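Local coordinates for protein KLLA0E08119p (Kluyveromyces lactis, PDB 3VA7) that probably carboxylates urea to urea-1-carboxylate (allophanate) with ATP, hydrogencarbonate and a biotin cofactor, as the urea carboxylase portion of a larger multifunctional enzyme, at residues A[997-1002]-A[1030-1035]; A[983-988]-A[1073-1078]; A[1023-1028]-A[1048-1053]; A[1010-1015]-A[1042-1047]; A[725-730]-A[885-890]. All blocks are in the same frame, centred on the assembly; numbering follows the deposited sequence.

Contact 1: A[997-1002]-A[1030-1035]; sequences PCAVPL and MYMCIY. With URE (urea), chain C.
A999 and M1032 form a hydrogen-bonded antiparallel pair joined by two backbone bonds. A999 N reaches M1032 O at 2.9 Å. The return bond, M1032 N to A999 O at 2.9 Å, is nearly straight at its hydrogen (173°). C-H...O contacts, such as C1033 CA to P997 O, line the same ladder.

Aromatic contacts gather on Y1031. C998 SG points anti to its own backbone N (chi1 178°), which brings it to 4.4 Å from the centroid of the Y1031 ring. It lies 35° off the ring normal, an oblique Cys sulfur-aromatic contact. A999 O meets the edge of this ring, and CG of M1030, the residue just before the strand, sits over its centre on one face. The phenol OH is hydrogen-bonded to H727 ND1. A leucine at Y1031 would probably leave H727 ND1 without that partner and open a gap beside C998 SG.

These segments are neighbouring strands of the mixed sheet in the C and D part of the carboxyltransferase domain, with axes approaching to 4.5 Å.

The apolar contacts are local. V1000 and M1030 lie side by side, V1000 CG2 to M1030 CE at 3.5 Å, while P997 crosses I1034 through CD and CB.

Beyond the C-terminal end of strand 1031-1034 the contacts turn to ligand. Urea N1 gives a weak hydrogen bond to Y1035 OH at 2.7 Å, and R1017 and Y1044 N also bond that hydroxyl. C1033 SG approaches the urea O to 3.6 Å.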
# COMPACT_ATOMS: atom_id res chain seq x y z
N PRO A 997 -9.98 15.14 4.57
CA PRO A 997 -11.00 16.18 4.42
C PRO A 997 -10.55 17.54 4.84
O PRO A 997 -9.64 17.64 5.64
CB PRO A 997 -12.11 15.73 5.37
CG PRO A 997 -11.33 15.00 6.45
CD PRO A 997 -10.16 14.32 5.78
N CYS A 998 -11.16 18.58 4.25
CA CYS A 998 -11.18 19.91 4.83
C CYS A 998 -12.62 20.26 5.24
O CYS A 998 -13.52 20.39 4.42
CB CYS A 998 -10.61 20.91 3.85
SG CYS A 998 -10.61 22.65 4.41
N ALA A 999 -12.85 20.39 6.54
CA ALA A 999 -14.18 20.46 7.07
C ALA A 999 -14.26 21.73 7.86
O ALA A 999 -13.21 22.31 8.15
CB ALA A 999 -14.44 19.25 7.96
N VAL A 1000 -15.48 22.17 8.19
CA VAL A 1000 -15.72 23.44 8.88
C VAL A 1000 -16.87 23.28 9.85
O VAL A 1000 -17.87 22.63 9.54
CB VAL A 1000 -16.07 24.56 7.90
CG1 VAL A 1000 -17.39 24.31 7.21
CG2 VAL A 1000 -16.06 25.90 8.62
N PRO A 1001 -16.73 23.82 11.07
CA PRO A 1001 -17.83 23.51 11.96
C PRO A 1001 -19.12 24.17 11.43
O PRO A 1001 -19.07 25.25 10.84
CB PRO A 1001 -17.37 24.12 13.29
CG PRO A 1001 -15.93 24.20 13.18
CD PRO A 1001 -15.63 24.52 11.76
N LEU A 1002 -20.25 23.48 11.60
CA LEU A 1002 -21.55 23.97 11.13
C LEU A 1002 -22.04 25.05 12.07
O LEU A 1002 -22.78 25.94 11.65
CB LEU A 1002 -22.56 22.82 11.00
CG LEU A 1002 -22.33 21.98 9.71
CD1 LEU A 1002 -23.06 20.66 9.73
CD2 LEU A 1002 -22.70 22.79 8.46
N MET A 1030 -9.85 28.22 10.87
CA MET A 1030 -11.11 27.61 11.38
C MET A 1030 -11.43 26.20 10.85
O MET A 1030 -12.46 25.62 11.22
CB MET A 1030 -12.28 28.53 11.13
CG MET A 1030 -13.02 28.27 9.86
SD MET A 1030 -13.88 29.77 9.33
CE MET A 1030 -14.89 29.16 7.97
N TYR A 1031 -10.54 25.64 10.03
CA TYR A 1031 -10.86 24.39 9.35
C TYR A 1031 -10.29 23.21 10.09
O TYR A 1031 -9.29 23.32 10.79
CB TYR A 1031 -10.42 24.40 7.85
CG TYR A 1031 -11.12 25.47 7.01
CD1 TYR A 1031 -10.43 26.64 6.64
CD2 TYR A 1031 -12.47 25.36 6.66
CE1 TYR A 1031 -11.03 27.61 5.92
CE2 TYR A 1031 -13.11 26.37 5.92
CZ TYR A 1031 -12.38 27.50 5.55
OH TYR A 1031 -12.95 28.56 4.84
N MET A 1032 -10.94 22.06 9.89
CA MET A 1032 -10.54 20.82 10.48
C MET A 1032 -10.12 19.83 9.41
O MET A 1032 -10.76 19.74 8.38
CB MET A 1032 -11.71 20.25 11.24
CG MET A 1032 -11.36 18.95 11.88
SD MET A 1032 -11.96 17.53 10.96
CE MET A 1032 -10.48 16.67 11.00
N CYS A 1033 -9.05 19.07 9.67
CA CYS A 1033 -8.64 17.98 8.77
C CYS A 1033 -8.29 16.70 9.53
O CYS A 1033 -7.97 16.75 10.72
CB CYS A 1033 -7.46 18.38 7.91
SG CYS A 1033 -5.88 18.31 8.77
N ILE A 1034 -8.40 15.57 8.85
CA ILE A 1034 -7.91 14.30 9.34
C ILE A 1034 -6.83 13.88 8.35
O ILE A 1034 -7.08 13.83 7.15
CB ILE A 1034 -8.99 13.23 9.36
CG1 ILE A 1034 -10.04 13.62 10.40
CG2 ILE A 1034 -8.39 11.91 9.68
CD1 ILE A 1034 -11.32 12.78 10.34
N TYR A 1035 -5.60 13.65 8.85
CA TYR A 1035 -4.50 13.26 7.95
C TYR A 1035 -4.66 11.78 7.61
O TYR A 1035 -4.32 10.92 8.41
CB TYR A 1035 -3.13 13.55 8.58
CG TYR A 1035 -2.79 15.01 8.70
CD1 TYR A 1035 -3.19 15.74 9.81
CD2 TYR A 1035 -2.06 15.69 7.72
CE1 TYR A 1035 -2.91 17.09 9.98
CE2 TYR A 1035 -1.75 17.11 7.87
CZ TYR A 1035 -2.21 17.78 9.02
OH TYR A 1035 -1.98 19.13 9.26
C URE C . -2.74 20.35 6.05
O URE C . -3.79 19.66 6.12
N1 URE C . -1.66 20.06 6.74
N2 URE C . -2.57 21.45 5.30

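Contact 2: A[983-988]-A[1073-1078]; sequences KFMVLG and FDQVEF
F984 O is approached by two groups of the facing strand: V1076 N donates to it at 2.7 Å, and Q1075 CA makes a C-H...O contact at 3.1 Å. F984 N returns a bond to V1076 O, which makes F984 and V1076 a hydrogen-bonded antiparallel pair. Two further bonds continue the ladder, V986 N to D1074 O and F1073 N to V986 O, the latter nearly straight (171°). Strands 984-989 (in the carboxyltransferase C and D region) and 1075-1081 are antiparallel neighbours in the mixed sheet.

M985 runs extended and bends at its last torsion (chi3 -83°). Its SD lies at the edge of the F1073 ring, 5.3 Å from the centroid, a Met-aromatic contact, and CE swings towards F1073 O. On the other face of the sheet F984 meets F1078 obliquely, CE1 to CD1 at 3.8 Å, with the ring planes at 58°. M1032 of strand 1031-1034 packs against both rings.

Toward solvent K983 and E1077 lie alongside each other, K983 CG 3.6 Å from E1077 OE1 but K983 NZ 5.1 Å from it. The contact thus depends on backbone bonds and apolar packing, and attraction between these opposite charges is likely to act only at a distance.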
# COMPACT_ATOMS: atom_id res chain seq x y z
N LYS A 983 -20.03 19.97 14.57
CA LYS A 983 -20.48 19.17 13.45
C LYS A 983 -19.69 19.67 12.24
O LYS A 983 -19.89 20.81 11.77
CB LYS A 983 -21.96 19.29 13.29
CG LYS A 983 -22.77 18.25 14.04
CD LYS A 983 -24.22 18.65 13.92
CE LYS A 983 -25.09 18.04 14.99
NZ LYS A 983 -26.34 18.83 15.03
N PHE A 984 -18.71 18.86 11.84
CA PHE A 984 -17.76 19.25 10.82
C PHE A 984 -18.27 18.82 9.45
O PHE A 984 -18.37 17.62 9.17
CB PHE A 984 -16.45 18.57 11.08
CG PHE A 984 -15.75 19.04 12.30
CD1 PHE A 984 -15.68 18.25 13.41
CD2 PHE A 984 -15.13 20.29 12.33
CE1 PHE A 984 -14.99 18.68 14.56
CE2 PHE A 984 -14.44 20.74 13.46
CZ PHE A 984 -14.38 19.92 14.58
N MET A 985 -18.65 19.80 8.62
CA MET A 985 -19.04 19.53 7.24
C MET A 985 -17.81 19.48 6.32
O MET A 985 -17.06 20.48 6.19
CB MET A 985 -20.02 20.57 6.73
CG MET A 985 -20.41 20.28 5.25
SD MET A 985 -21.92 21.07 4.69
CE MET A 985 -23.17 19.95 5.30
N VAL A 986 -17.59 18.31 5.68
CA VAL A 986 -16.54 18.19 4.67
C VAL A 986 -16.79 19.14 3.50
O VAL A 986 -17.87 19.11 2.87
CB VAL A 986 -16.49 16.78 4.14
CG1 VAL A 986 -15.33 16.61 3.23
CG2 VAL A 986 -16.45 15.85 5.30
N LEU A 987 -15.84 20.02 3.20
CA LEU A 987 -16.01 20.92 2.07
C LEU A 987 -15.29 20.48 0.78
O LEU A 987 -15.70 20.89 -0.31
CB LEU A 987 -15.58 22.33 2.45
CG LEU A 987 -16.33 22.93 3.63
CD1 LEU A 987 -15.76 24.31 4.02
CD2 LEU A 987 -17.85 22.96 3.38
N GLY A 988 -14.23 19.68 0.93
CA GLY A 988 -13.38 19.15 -0.16
C GLY A 988 -12.51 17.97 0.32
O GLY A 988 -12.41 17.72 1.51
N PHE A 1073 -19.86 17.70 1.68
CA PHE A 1073 -21.20 17.79 2.32
C PHE A 1073 -21.50 16.75 3.39
O PHE A 1073 -22.46 16.92 4.11
CB PHE A 1073 -22.34 17.83 1.30
CG PHE A 1073 -22.26 18.96 0.35
CD1 PHE A 1073 -22.12 18.73 -1.02
CD2 PHE A 1073 -22.27 20.27 0.80
CE1 PHE A 1073 -22.03 19.80 -1.89
CE2 PHE A 1073 -22.16 21.35 -0.08
CZ PHE A 1073 -22.03 21.12 -1.40
N ASP A 1074 -20.71 15.67 3.48
CA ASP A 1074 -20.71 14.81 4.65
C ASP A 1074 -20.36 15.55 5.95
O ASP A 1074 -19.74 16.66 5.97
CB ASP A 1074 -19.70 13.68 4.51
CG ASP A 1074 -20.16 12.57 3.53
OD1 ASP A 1074 -21.33 12.63 3.08
OD2 ASP A 1074 -19.34 11.65 3.24
N GLN A 1075 -20.69 14.88 7.04
CA GLN A 1075 -20.43 15.40 8.37
C GLN A 1075 -19.63 14.44 9.22
O GLN A 1075 -19.91 13.22 9.30
CB GLN A 1075 -21.75 15.71 9.08
CG GLN A 1075 -22.35 17.05 8.70
CD GLN A 1075 -23.82 17.14 8.99
OE1 GLN A 1075 -24.26 17.07 10.15
NE2 GLN A 1075 -24.61 17.30 7.93
N VAL A 1076 -18.63 15.01 9.88
CA VAL A 1076 -17.81 14.23 10.79
C VAL A 1076 -18.06 14.78 12.14
O VAL A 1076 -17.97 16.00 12.34
CB VAL A 1076 -16.30 14.36 10.45
CG1 VAL A 1076 -15.40 13.76 11.58
CG2 VAL A 1076 -16.03 13.64 9.12
N GLU A 1077 -18.38 13.88 13.06
CA GLU A 1077 -18.48 14.23 14.53
C GLU A 1077 -17.45 13.44 15.34
O GLU A 1077 -17.22 12.26 15.07
CB GLU A 1077 -19.87 14.00 15.11
CG GLU A 1077 -20.92 15.02 14.64
CD GLU A 1077 -22.30 14.85 15.36
OE1 GLU A 1077 -23.35 14.76 14.69
OE2 GLU A 1077 -22.32 14.81 16.63
N PHE A 1078 -16.81 14.07 16.30
CA PHE A 1078 -15.89 13.30 17.14
C PHE A 1078 -16.47 12.83 18.50
O PHE A 1078 -17.28 13.55 19.12
CB PHE A 1078 -14.63 14.09 17.35
CG PHE A 1078 -13.78 14.22 16.13
CD1 PHE A 1078 -13.36 15.48 15.71
CD2 PHE A 1078 -13.38 13.08 15.43
CE1 PHE A 1078 -12.59 15.61 14.56
CE2 PHE A 1078 -12.60 13.18 14.32
CZ PHE A 1078 -12.18 14.45 13.85

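Contact 3: A[1023-1028]-A[1048-1053]; sequences GVVGIG and GRTITA
The strands run antiparallel only briefly, with V1024 and R1049 as a non-hydrogen-bonded pair (CA to CA 4.1 Å) and V1025 and G1048 as the hydrogen-bonded pair beside it. V1025 N donates to G1048 O at 2.6 Å, almost straight at 177°. On the other side of the V1024-R1049 pair, T1050 N reaches G1023 O at 2.8 Å. T1050 OG1 adds only a weak bond to the same oxygen, at 3.4 Å. G1023 has a positive phi (90°), and a side chain there would collide with T1050 O and with the carbonyl of the preceding residue, so the position calls for glycine.

This is the end of the pairing between strands 1024-1028 and 1045-1049, inside the mixed sheet of the carboxyltransferase C and D region; strand 1031-1034 flanks 1024-1028 on the other side. V1025 CG2 crosses T1050 obliquely and meets OG1, and the same valine packs onto M1032 and I1034.

R1049 contributes its aliphatic stem. With CG anti to the backbone N (chi1 -173°), that atom lies 3.4 Å from G1023 C, and V1024 CG2 stands 4.4 Å from R1049 CD. The buried guanidinium continues beyond the contact: NE forms a salt bridge with D936 and NH2 one with E1087, while the R1049 side chain also touches L1086 and I1090 of helix 1083-1094.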
# COMPACT_ATOMS: atom_id res chain seq x y z
N GLY A 1023 -3.98 9.53 10.88
CA GLY A 1023 -5.17 9.71 11.71
C GLY A 1023 -5.17 10.95 12.58
O GLY A 1023 -6.19 11.28 13.19
N VAL A 1024 -4.03 11.66 12.63
CA VAL A 1024 -3.96 12.94 13.37
C VAL A 1024 -5.06 13.93 12.91
O VAL A 1024 -5.33 14.05 11.72
CB VAL A 1024 -2.57 13.56 13.23
CG1 VAL A 1024 -2.57 15.00 13.62
CG2 VAL A 1024 -1.55 12.77 14.09
N VAL A 1025 -5.72 14.58 13.86
CA VAL A 1025 -6.71 15.56 13.54
C VAL A 1025 -6.11 16.95 13.68
O VAL A 1025 -5.41 17.26 14.70
CB VAL A 1025 -7.90 15.40 14.47
CG1 VAL A 1025 -8.88 16.60 14.41
CG2 VAL A 1025 -8.63 14.04 14.17
N GLY A 1026 -6.36 17.81 12.68
CA GLY A 1026 -5.83 19.13 12.73
C GLY A 1026 -6.83 20.27 12.67
O GLY A 1026 -8.01 20.09 12.27
N ILE A 1027 -6.34 21.47 13.05
CA ILE A 1027 -7.12 22.67 12.97
C ILE A 1027 -6.25 23.71 12.35
O ILE A 1027 -5.18 24.03 12.86
CB ILE A 1027 -7.72 23.14 14.32
CG1 ILE A 1027 -8.51 22.00 14.98
CG2 ILE A 1027 -8.63 24.35 14.15
CD1 ILE A 1027 -9.98 21.90 14.55
N GLY A 1028 -6.72 24.21 11.21
CA GLY A 1028 -5.97 25.20 10.41
C GLY A 1028 -6.86 26.38 10.21
O GLY A 1028 -7.86 26.31 9.44
N GLY A 1048 -5.22 15.97 18.13
CA GLY A 1048 -5.55 14.63 18.60
C GLY A 1048 -5.59 13.65 17.46
O GLY A 1048 -5.15 13.98 16.34
N ARG A 1049 -6.09 12.44 17.69
CA ARG A 1049 -6.03 11.46 16.63
C ARG A 1049 -7.26 10.55 16.57
O ARG A 1049 -7.74 10.10 17.60
CB ARG A 1049 -4.72 10.68 16.73
CG ARG A 1049 -4.43 9.74 15.62
CD ARG A 1049 -3.04 9.05 15.80
NE ARG A 1049 -2.72 8.68 17.18
CZ ARG A 1049 -2.48 7.44 17.61
NH1 ARG A 1049 -2.45 6.42 16.76
NH2 ARG A 1049 -2.22 7.24 18.89
N THR A 1050 -7.76 10.33 15.34
CA THR A 1050 -8.78 9.33 14.99
C THR A 1050 -8.17 8.22 14.17
O THR A 1050 -6.94 7.98 14.20
CB THR A 1050 -9.79 9.85 13.95
OG1 THR A 1050 -9.58 11.23 13.62
CG2 THR A 1050 -11.23 9.49 14.30
N ILE A 1051 -9.05 7.55 13.42
CA ILE A 1051 -8.70 6.56 12.42
C ILE A 1051 -8.71 7.23 11.04
O ILE A 1051 -9.54 8.11 10.76
CB ILE A 1051 -9.75 5.40 12.35
CG1 ILE A 1051 -11.15 5.95 11.93
CG2 ILE A 1051 -9.73 4.58 13.60
CD1 ILE A 1051 -12.27 4.99 11.91
N THR A 1052 -7.85 6.73 10.15
CA THR A 1052 -7.78 7.21 8.78
C THR A 1052 -9.10 7.06 8.09
O THR A 1052 -9.77 6.04 8.23
CB THR A 1052 -6.71 6.43 7.94
OG1 THR A 1052 -6.64 7.02 6.63
CG2 THR A 1052 -7.04 4.97 7.86
N ALA A 1053 -9.47 8.07 7.34
CA ALA A 1053 -10.66 7.99 6.55
C ALA A 1053 -10.24 7.58 5.11
O ALA A 1053 -10.86 8.02 4.11
CB ALA A 1053 -11.36 9.32 6.60

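Contact 4: A[1010-1015]-A[1042-1047]; sequences GTKYNP and GGYQLV. With URE (urea), chain C.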
# COMPACT_ATOMS: atom_id res chain seq x y z
N GLY A 1010 -6.60 30.98 14.28
CA GLY A 1010 -5.51 30.02 14.28
C GLY A 1010 -4.52 30.40 13.22
O GLY A 1010 -4.47 31.57 12.83
N THR A 1011 -3.75 29.44 12.75
CA THR A 1011 -2.84 29.67 11.66
C THR A 1011 -2.30 28.31 11.26
O THR A 1011 -2.39 27.34 12.02
CB THR A 1011 -1.62 30.57 12.05
OG1 THR A 1011 -0.82 30.79 10.88
CG2 THR A 1011 -0.68 29.88 13.08
N LYS A 1012 -1.74 28.24 10.07
CA LYS A 1012 -1.14 27.03 9.58
C LYS A 1012 0.34 27.21 9.83
O LYS A 1012 0.79 28.35 10.04
CB LYS A 1012 -1.49 26.87 8.12
CG LYS A 1012 -2.99 26.46 7.93
CD LYS A 1012 -3.68 27.29 6.86
CE LYS A 1012 -5.01 26.71 6.50
NZ LYS A 1012 -5.66 27.51 5.46
N TYR A 1013 1.09 26.12 9.88
CA TYR A 1013 2.48 26.26 10.25
C TYR A 1013 3.29 27.14 9.26
O TYR A 1013 2.93 27.27 8.07
CB TYR A 1013 3.13 24.88 10.35
CG TYR A 1013 2.91 24.09 11.66
CD1 TYR A 1013 1.68 24.16 12.38
CD2 TYR A 1013 3.91 23.23 12.14
CE1 TYR A 1013 1.49 23.42 13.55
CE2 TYR A 1013 3.71 22.46 13.33
CZ TYR A 1013 2.53 22.56 14.01
OH TYR A 1013 2.38 21.80 15.13
N ASN A 1014 4.35 27.75 9.77
CA ASN A 1014 5.27 28.52 8.98
C ASN A 1014 6.70 28.18 9.35
O ASN A 1014 7.23 28.71 10.33
CB ASN A 1014 4.97 30.01 9.17
CG ASN A 1014 6.10 30.92 8.69
OD1 ASN A 1014 6.37 31.97 9.32
ND2 ASN A 1014 6.80 30.52 7.64
N PRO A 1015 7.36 27.30 8.58
CA PRO A 1015 6.91 26.57 7.40
C PRO A 1015 6.21 25.31 7.85
O PRO A 1015 6.23 24.98 9.04
CB PRO A 1015 8.24 26.16 6.71
CG PRO A 1015 9.15 25.93 7.78
CD PRO A 1015 8.74 26.92 8.92
N GLY A 1042 2.38 18.52 6.63
CA GLY A 1042 1.13 18.96 7.19
C GLY A 1042 1.43 20.29 7.82
O GLY A 1042 2.57 20.55 8.22
N GLY A 1043 0.41 21.14 7.92
CA GLY A 1043 0.62 22.50 8.34
C GLY A 1043 -0.42 22.88 9.36
O GLY A 1043 -0.30 23.95 9.98
N TYR A 1044 -1.45 22.06 9.54
CA TYR A 1044 -2.50 22.38 10.55
C TYR A 1044 -2.01 22.18 12.02
O TYR A 1044 -1.08 21.39 12.28
CB TYR A 1044 -3.73 21.51 10.34
CG TYR A 1044 -4.69 21.96 9.24
CD1 TYR A 1044 -6.09 21.84 9.43
CD2 TYR A 1044 -4.24 22.44 8.01
CE1 TYR A 1044 -6.98 22.22 8.45
CE2 TYR A 1044 -5.13 22.79 7.00
CZ TYR A 1044 -6.50 22.69 7.23
OH TYR A 1044 -7.41 23.06 6.26
N GLN A 1045 -2.63 22.92 12.95
CA GLN A 1045 -2.44 22.76 14.41
C GLN A 1045 -2.98 21.43 14.88
O GLN A 1045 -4.12 21.07 14.60
CB GLN A 1045 -3.10 23.92 15.16
CG GLN A 1045 -2.58 25.33 14.71
CD GLN A 1045 -1.10 25.52 14.95
OE1 GLN A 1045 -0.44 26.35 14.28
NE2 GLN A 1045 -0.55 24.77 15.89
N LEU A 1046 -2.14 20.67 15.56
CA LEU A 1046 -2.45 19.29 15.90
C LEU A 1046 -3.10 19.16 17.28
O LEU A 1046 -2.64 19.68 18.26
CB LEU A 1046 -1.19 18.42 15.81
CG LEU A 1046 -0.35 18.58 14.54
CD1 LEU A 1046 0.92 17.77 14.61
CD2 LEU A 1046 -1.14 18.27 13.22
N VAL A 1047 -4.15 18.35 17.35
CA VAL A 1047 -5.13 18.42 18.41
C VAL A 1047 -5.42 17.01 18.94
O VAL A 1047 -5.76 16.84 20.11
CB VAL A 1047 -6.28 19.15 17.74
CG1 VAL A 1047 -7.59 18.39 17.59
CG2 VAL A 1047 -6.32 20.57 18.12
C URE C . -2.74 20.35 6.05
O URE C . -3.79 19.66 6.12
N1 URE C . -1.66 20.06 6.74
N2 URE C . -2.57 21.45 5.30
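Y1013 CB lies 3.6 Å from G1043 O, and the chain leaves it with CG beside the backbone N (chi1 -81°), which carries the ring along the 1042-1047 segment. CG remains near the same oxygen. Y1013 CD1 meets G1043 O as well, and lies 3.6 Å from Q1045 OE1. Y1013 CE1 touches Q1045 NE2 at 3.4 Å and Y1044 O at 3.5 Å. The Q1045 amide plane is tilted 34° to the ring. At the tip, Y1013 OH comes to 4.3 Å from L1046 CG.

On the backbone, Y1013 N donates to G1043 O at 2.6 Å. The loop 1010-1015 is thereby tied to the glycine-rich approach to strand 1045-1049, the loop that contributes G1042, G1043 and Y1044 to the urea pocket; G1042 also touches the bound biotin group.

Around the ring, R1017 makes a cation-pi contact and Y946 meets it edge-to-face. Losing the Y1013 ring to an alanine here is likely to cost R1017 its cation-pi partner and leave the Q1045 amide less confined.

K1012 and Y1044 run side by side, K1012 CE to Y1044 CE2 at 4.0 Å, and both end at D728, the lysine NZ by a salt bridge and the phenol OH by a hydrogen bond; K1012 NZ is also hydrogen-bonded to A719 O. Y1044 CD2 stands 3.2 Å from the urea C, in an oblique approach to the ring.

Contact 5: A[725-730]-A[885-890]; sequences NAHDYV and QGVRSV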
# COMPACT_ATOMS: atom_id res chain seq x y z
N ASN A 725 -1.77 32.22 4.22
CA ASN A 725 -2.86 31.30 4.50
C ASN A 725 -4.09 31.69 3.67
O ASN A 725 -4.45 32.86 3.60
CB ASN A 725 -3.21 31.33 6.00
CG ASN A 725 -2.13 30.72 6.89
OD1 ASN A 725 -0.95 30.56 6.50
ND2 ASN A 725 -2.53 30.37 8.10
N ALA A 726 -4.78 30.68 3.13
CA ALA A 726 -5.79 30.86 2.12
C ALA A 726 -6.89 29.90 2.42
O ALA A 726 -6.63 28.81 2.95
CB ALA A 726 -5.21 30.55 0.72
N HIS A 727 -8.13 30.29 2.10
CA HIS A 727 -9.21 29.32 2.18
C HIS A 727 -8.86 28.15 1.25
O HIS A 727 -8.67 28.30 0.04
CB HIS A 727 -10.56 29.96 1.85
CG HIS A 727 -11.03 30.93 2.88
ND1 HIS A 727 -11.82 30.56 3.96
CD2 HIS A 727 -10.83 32.27 3.00
CE1 HIS A 727 -12.10 31.64 4.68
NE2 HIS A 727 -11.50 32.68 4.13
N ASP A 728 -8.71 26.99 1.85
CA ASP A 728 -8.18 25.81 1.15
C ASP A 728 -8.86 25.62 -0.20
O ASP A 728 -10.10 25.75 -0.31
CB ASP A 728 -8.26 24.57 2.08
CG ASP A 728 -7.55 24.80 3.43
OD1 ASP A 728 -6.82 23.88 3.88
OD2 ASP A 728 -7.68 25.91 4.03
N TYR A 729 -8.01 25.36 -1.22
CA TYR A 729 -8.37 25.32 -2.65
C TYR A 729 -7.38 24.34 -3.20
O TYR A 729 -6.39 24.05 -2.53
CB TYR A 729 -8.22 26.71 -3.35
CG TYR A 729 -6.79 27.17 -3.40
CD1 TYR A 729 -6.24 27.87 -2.35
CD2 TYR A 729 -5.97 26.83 -4.46
CE1 TYR A 729 -4.91 28.27 -2.37
CE2 TYR A 729 -4.65 27.23 -4.51
CZ TYR A 729 -4.10 27.94 -3.45
OH TYR A 729 -2.75 28.30 -3.46
N VAL A 730 -7.62 23.83 -4.40
CA VAL A 730 -6.84 22.70 -4.92
C VAL A 730 -5.71 23.23 -5.76
O VAL A 730 -5.87 24.22 -6.50
CB VAL A 730 -7.66 21.71 -5.70
CG1 VAL A 730 -6.80 20.50 -6.08
CG2 VAL A 730 -8.88 21.26 -4.83
N GLN A 885 -13.10 20.18 -6.26
CA GLN A 885 -13.70 21.05 -5.21
C GLN A 885 -12.78 21.49 -4.04
O GLN A 885 -12.18 20.63 -3.35
CB GLN A 885 -14.91 20.39 -4.56
CG GLN A 885 -16.10 21.09 -4.88
CD GLN A 885 -17.26 20.92 -3.93
OE1 GLN A 885 -17.58 21.84 -3.16
NE2 GLN A 885 -17.97 19.80 -4.06
N GLY A 886 -12.72 22.81 -3.83
CA GLY A 886 -12.16 23.36 -2.61
C GLY A 886 -13.21 24.13 -1.81
O GLY A 886 -14.41 24.03 -2.07
N VAL A 887 -12.78 24.95 -0.87
CA VAL A 887 -13.71 25.56 0.05
C VAL A 887 -14.62 26.58 -0.62
O VAL A 887 -15.83 26.61 -0.35
CB VAL A 887 -12.98 26.16 1.26
CG1 VAL A 887 -13.89 27.19 1.99
CG2 VAL A 887 -12.45 25.01 2.17
N ARG A 888 -14.05 27.40 -1.49
CA ARG A 888 -14.83 28.43 -2.16
C ARG A 888 -14.39 28.53 -3.65
O ARG A 888 -14.55 29.56 -4.30
CB ARG A 888 -14.60 29.75 -1.43
CG ARG A 888 -13.16 30.19 -1.49
CD ARG A 888 -13.00 31.50 -0.84
NE ARG A 888 -13.00 32.63 -1.76
CZ ARG A 888 -11.92 33.14 -2.34
NH1 ARG A 888 -10.73 32.61 -2.15
NH2 ARG A 888 -12.04 34.19 -3.13
N SER A 889 -13.83 27.45 -4.17
CA SER A 889 -13.21 27.46 -5.46
C SER A 889 -13.33 26.07 -6.07
O SER A 889 -13.77 25.10 -5.40
CB SER A 889 -11.74 27.83 -5.30
OG SER A 889 -11.10 26.65 -4.80
N VAL A 890 -12.94 25.96 -7.34
CA VAL A 890 -12.86 24.64 -7.97
C VAL A 890 -11.80 24.75 -8.99
O VAL A 890 -11.65 25.79 -9.67
CB VAL A 890 -14.23 24.17 -8.65
CG1 VAL A 890 -14.82 25.29 -9.58
CG2 VAL A 890 -14.06 22.83 -9.43
O HOH W 1 -9.89 29.74 -1.66
O HOH W 2 -11.18 27.33 -2.04
O HOH W 3 -10.35 24.24 -5.51
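Q885 opens the contact through its carbonyl: Q885 O lies 3.7 Å from V730 CG2. At G886 the chain passes close to Y729, and a side chain pointing from this glycine would run into Y729 CA. G886 N is bonded to S889 O, which closes the turn of the segment.

V887 supplies the direct hydrogen bond, V887 N to D728 O at 2.9 Å (167° at the hydrogen). Its CB and CG2 also lie against that oxygen, and CG2 approaches D728 CB.

R888 acts mainly through water. Its N donates to water 2 at 2.9 Å, and water 2 in turn donates to D728 O, so that oxygen is held by V887 N and a water together. CG sits between the backbone N and the carbonyl carbon (chi1 63°) and the chain bends at chi3; R888 CD thus packs 3.9 Å from H727 CB while NH1 donates to water 1. Water 1 donates to H727 O at 2.5 Å. R888 NE is bonded to Y852 O.

S889 OG meets two waters, 2.8 Å from water 2 and 2.6 Å from water 3. Water 3 accepts from V730 N, and OG itself rests against Y729 CB.

The turn links strands 880-885 and 889-894, a beta-hairpin at one side of an antiparallel sheet. Helix 859-875 packs on Q885, R888 and V890. The 725-730 segment, from the A and B part of the carboxyltransferase region, turns a corner at H727 and pairs with strand 753-754, and A726 and Y729 touch strand 756-762.

How the contacts relate
Contacts 1 to 4 reach one mixed sheet: strand 997-1001 pairs with 984-989 (C998 O to L987 N 2.6 Å), and 1031-1034 with 1024-1028 (C1033 O to G1026 N 2.7 Å). Contacts 1 and 2 have centres about 7 Å apart. Contacts 3 and 4 share strand 1045-1049, with I1027 N to Q1045 O at 2.7 Å. Contacts 1 and 4 both touch urea. Contact 5 joins the A and B range (725-730) to the C and D range (885-890) and packs on contact 1, C998 SG to V887 CG2 at 3.7 Å; its D728 side chain lies about 5 Å from urea and 6 Å from the biotin group.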